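Local coordinates for glycerol-3-phosphate dehydrogenase [NAD(+)] 1 (PDB 4FGW) that catalyses the NAD-dependent interconversion of dihydroxyacetone phosphate and sn-glycerol 3-phosphate, supporting glycerol production during hyperosmotic stress, at the interface of chains A and B. Numbering follows the deposited sequence. Chains: chain A/B, Glycerol-3-phosphate dehydrogenase [NAD(+)] 1.

Contact 1 and contact 2 are neighbouring patches of one two-fold symmetric interface, the centres of their C-alpha atoms about 12 Å apart. They share A:Gln294, the last residue of helix 289-294, and both draw on helix 261-283, which supplies an isoleucine to contact 1 and an arginine to contact 2. Contact 1 stacks A:Tyr293 on B:Tyr293 across the two-fold, with unlike pairs on either side. Contact 2 joins unlike elements and recurs with the chains exchanged. An aromatic stack is thus flanked by salt bridges, an arrangement consistent with homodimerization. The centre of contact 2 lies about 12 Å from A:Lys245, the inferred proton acceptor.

Contact 1: the interface of chains A and B. Residues chain A 277, 289, 293-294; chain B 277, 289, 293-294.
A:Tyr293 and B:Tyr293 bring their backbones together near the ends of the two helices 289-294, where CA of A:Tyr293 lies 6.5 Å from CA of B:Tyr293 and the main-chain torsions are nearly identical. In each tyrosine CG is placed between the backbone N and the carbonyl carbon (chi1 68° in both), which turns the ring toward its mate. The planes are only 5° from parallel and the centroids of the A:Tyr293 and B:Tyr293 rings lie 3.8 Å apart, the criteria of a face-to-face stack. CD1 of B:Tyr293 sits over the centre of the A:Tyr293 ring, 3.4 Å above its plane, and the reverse overlap is equivalent. Each phenol hydroxyl reaches a glutamate of the opposite chain: OH of B:Tyr293 donates to the carboxylate OE1 of A:Glu289 at 2.7 Å, and OH of A:Tyr293 to OE1 of B:Glu289 at 2.7 Å. The acceptor lies in the ring plane, at the edge, whereas the hydroxyl meets A:Glu289 OE1 from 48° above the carboxylate plane, the two flat groups standing nearly upright to each other. Stack and paired bonds together should fix both rings against rotation. Apolar packing is added by CD1 of A:Ile277, 4.0 Å from CD2 of B:Tyr293, and by the symmetric pair. The glutamates begin helices 289-294, while the isoleucines come from helices 261-283; the patch thus lies in the helical C-terminal part of each chain, on the two-fold axis.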
# COMPACT_ATOMS: atom_id res chain seq x y z
N ILE A 277 10.24 -3.71 -6.41
CA ILE A 277 10.02 -3.85 -7.86
C ILE A 277 11.36 -3.83 -8.60
O ILE A 277 11.63 -4.72 -9.41
CB ILE A 277 9.04 -2.75 -8.40
CG1 ILE A 277 7.63 -2.93 -7.80
CG2 ILE A 277 9.00 -2.73 -9.94
CD1 ILE A 277 6.75 -1.69 -7.77
N GLU A 289 6.11 -6.37 -13.12
CA GLU A 289 5.87 -5.24 -12.21
C GLU A 289 4.51 -5.41 -11.53
O GLU A 289 4.37 -5.11 -10.35
CB GLU A 289 5.87 -3.91 -12.97
CG GLU A 289 7.24 -3.31 -13.16
CD GLU A 289 7.29 -1.86 -13.62
OE1 GLU A 289 6.79 -0.98 -12.88
OE2 GLU A 289 7.89 -1.61 -14.68
N TYR A 293 2.30 -4.81 -7.27
CA TYR A 293 1.20 -3.92 -6.89
C TYR A 293 -0.20 -4.51 -7.02
O TYR A 293 -1.13 -3.96 -6.43
CB TYR A 293 1.32 -2.54 -7.57
CG TYR A 293 1.11 -2.56 -9.07
CD1 TYR A 293 2.18 -2.74 -9.94
CD2 TYR A 293 -0.15 -2.33 -9.62
CE1 TYR A 293 1.99 -2.73 -11.33
CE2 TYR A 293 -0.35 -2.34 -11.00
CZ TYR A 293 0.73 -2.53 -11.85
OH TYR A 293 0.54 -2.52 -13.21
N GLN A 294 -0.37 -5.62 -7.77
CA GLN A 294 -1.69 -6.26 -7.96
C GLN A 294 -1.96 -7.41 -7.01
O GLN A 294 -3.12 -7.74 -6.80
CB GLN A 294 -1.83 -6.80 -9.39
CG GLN A 294 -1.84 -5.75 -10.50
CD GLN A 294 -2.11 -6.31 -11.87
OE1 GLN A 294 -2.49 -5.58 -12.79
NE2 GLN A 294 -1.93 -7.62 -12.07
N ILE B 277 -7.08 2.10 -10.08
CA ILE B 277 -6.36 1.98 -11.37
C ILE B 277 -7.37 1.78 -12.51
O ILE B 277 -7.33 2.51 -13.50
CB ILE B 277 -5.29 0.85 -11.33
CG1 ILE B 277 -4.17 1.18 -10.32
CG2 ILE B 277 -4.72 0.58 -12.73
CD1 ILE B 277 -3.39 -0.00 -9.77
N GLU B 289 -0.76 3.70 -15.31
CA GLU B 289 -0.89 2.76 -14.18
C GLU B 289 0.16 3.08 -13.12
O GLU B 289 -0.14 3.00 -11.93
CB GLU B 289 -0.67 1.31 -14.65
CG GLU B 289 -1.93 0.66 -15.19
CD GLU B 289 -1.89 -0.85 -15.38
OE1 GLU B 289 -1.69 -1.58 -14.38
OE2 GLU B 289 -2.15 -1.29 -16.52
N TYR B 293 0.72 3.31 -8.32
CA TYR B 293 1.59 2.55 -7.43
C TYR B 293 2.98 3.16 -7.17
O TYR B 293 3.64 2.76 -6.21
CB TYR B 293 1.68 1.08 -7.86
CG TYR B 293 2.40 0.84 -9.16
CD1 TYR B 293 1.70 0.82 -10.37
CD2 TYR B 293 3.76 0.55 -9.19
CE1 TYR B 293 2.35 0.56 -11.58
CE2 TYR B 293 4.42 0.32 -10.39
CZ TYR B 293 3.71 0.32 -11.58
OH TYR B 293 4.35 0.08 -12.77
N GLN B 294 3.43 4.12 -7.99
CA GLN B 294 4.75 4.77 -7.84
C GLN B 294 4.71 6.10 -7.08
O GLN B 294 5.74 6.52 -6.55
CB GLN B 294 5.40 5.06 -9.20
CG GLN B 294 5.76 3.82 -10.02
CD GLN B 294 6.52 4.13 -11.29
OE1 GLN B 294 7.16 3.25 -11.86
NE2 GLN B 294 6.47 5.36 -11.78

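Contact 2: the interface of chains A and B. Residues chain A 193, 195, 294-296, 299-300; chain B 267, 270-271.
The flat guanidinium of B:Arg270 meets A:Glu195 and A:Gln294 along its edges: OE1 of the carboxylate lies in its plane, as does the backbone carbonyl of A:Gln294. The grip on A:Glu195 is side-on, a salt bridge with one nitrogen to each oxygen. NE of B:Arg270 donates to OE2 of A:Glu195 at 2.7 Å, while NH2 of B:Arg270 donates to OE1 of A:Glu195 at 2.8 Å. Both oxygens are met on their syn sides, although the carboxylate and guanidinium planes are 43° apart, so the pair is twisted rather than coplanar. NH1 of B:Arg270 turns to O of A:Gln294 at 2.8 Å, approaching nearly along the C=O axis (165°). The bend at chi3 (68°) turns the head group of B:Arg270, which comes from helix 261-283, so that all three nitrogens reach acceptors on chain A. Below the head group, CD of B:Arg270 lies 3.4 Å from the backbone N of A:Ser296, and CG and CB pack on A:Val299 and A:Ala300. A lysine in its place, with one nitrogen for both acceptors, would probably leave either an oxygen of A:Glu195 or the A:Gln294 carbonyl without its mate. One helical turn earlier, CB of B:Ala267 touches CH2 of the A:Trp193 indole at 3.5 Å. A second carboxylate waits beyond bonding distance: OE1 of A:Glu295 is 4.7 Å from NH1 of B:Arg270.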
# COMPACT_ATOMS: atom_id res chain seq x y z
N TRP A 193 -11.13 -13.98 7.42
CA TRP A 193 -10.87 -13.63 6.03
C TRP A 193 -9.54 -12.91 5.73
O TRP A 193 -9.22 -11.87 6.32
CB TRP A 193 -12.07 -12.93 5.38
CG TRP A 193 -11.83 -12.61 3.93
CD1 TRP A 193 -11.85 -13.49 2.89
CD2 TRP A 193 -11.43 -11.35 3.39
NE1 TRP A 193 -11.54 -12.84 1.72
CE2 TRP A 193 -11.28 -11.52 1.99
CE3 TRP A 193 -11.21 -10.07 3.94
CZ2 TRP A 193 -10.94 -10.47 1.14
CZ3 TRP A 193 -10.87 -9.03 3.09
CH2 TRP A 193 -10.75 -9.22 1.71
N GLU A 195 -6.25 -13.12 2.19
CA GLU A 195 -5.96 -13.54 0.83
C GLU A 195 -4.57 -14.14 0.73
O GLU A 195 -3.73 -13.97 1.64
CB GLU A 195 -6.02 -12.34 -0.13
CG GLU A 195 -7.36 -11.62 -0.21
CD GLU A 195 -7.37 -10.47 -1.21
OE1 GLU A 195 -8.31 -10.39 -2.02
OE2 GLU A 195 -6.41 -9.67 -1.20
N GLN A 294 -0.37 -5.62 -7.77
CA GLN A 294 -1.69 -6.26 -7.96
C GLN A 294 -1.96 -7.41 -7.01
O GLN A 294 -3.12 -7.74 -6.80
CB GLN A 294 -1.83 -6.80 -9.39
CG GLN A 294 -1.84 -5.75 -10.50
CD GLN A 294 -2.11 -6.31 -11.87
OE1 GLN A 294 -2.49 -5.58 -12.79
NE2 GLN A 294 -1.93 -7.62 -12.07
N GLU A 295 -0.90 -8.07 -6.49
CA GLU A 295 -1.05 -9.28 -5.68
C GLU A 295 -0.87 -9.14 -4.18
O GLU A 295 -0.17 -8.23 -3.71
CB GLU A 295 -0.20 -10.44 -6.26
CG GLU A 295 -0.37 -10.69 -7.75
CD GLU A 295 -1.76 -11.04 -8.26
OE1 GLU A 295 -2.56 -11.60 -7.47
OE2 GLU A 295 -2.04 -10.79 -9.45
N SER A 296 -1.50 -10.07 -3.43
CA SER A 296 -1.44 -10.16 -1.97
C SER A 296 0.01 -10.28 -1.50
O SER A 296 0.40 -9.62 -0.53
CB SER A 296 -2.26 -11.35 -1.47
OG SER A 296 -2.29 -11.38 -0.05
N VAL A 299 2.11 -5.73 -2.57
CA VAL A 299 1.59 -4.56 -1.84
C VAL A 299 0.87 -4.88 -0.51
O VAL A 299 1.17 -4.26 0.52
CB VAL A 299 0.79 -3.61 -2.78
CG1 VAL A 299 -0.56 -4.20 -3.20
CG2 VAL A 299 0.60 -2.23 -2.15
N ALA A 300 -0.07 -5.86 -0.51
CA ALA A 300 -0.84 -6.22 0.69
C ALA A 300 0.07 -6.77 1.80
O ALA A 300 -0.06 -6.35 2.96
CB ALA A 300 -1.93 -7.23 0.34
N ALA B 267 -5.87 -6.49 2.43
CA ALA B 267 -6.60 -7.10 1.31
C ALA B 267 -7.54 -6.10 0.64
O ALA B 267 -7.55 -6.03 -0.58
CB ALA B 267 -7.37 -8.32 1.78
N ARG B 270 -5.51 -3.57 -1.26
CA ARG B 270 -5.04 -4.17 -2.51
C ARG B 270 -6.15 -4.16 -3.55
O ARG B 270 -5.92 -3.76 -4.70
CB ARG B 270 -4.54 -5.60 -2.26
CG ARG B 270 -3.99 -6.27 -3.52
CD ARG B 270 -4.00 -7.77 -3.39
NE ARG B 270 -5.34 -8.37 -3.36
CZ ARG B 270 -6.03 -8.71 -4.44
NH1 ARG B 270 -5.55 -8.48 -5.65
NH2 ARG B 270 -7.23 -9.27 -4.32
N VAL B 271 -7.36 -4.59 -3.15
CA VAL B 271 -8.54 -4.62 -4.03
C VAL B 271 -8.90 -3.18 -4.44
O VAL B 271 -9.13 -2.93 -5.62
CB VAL B 271 -9.72 -5.41 -3.38
CG1 VAL B 271 -11.03 -5.20 -4.14
CG2 VAL B 271 -9.38 -6.90 -3.28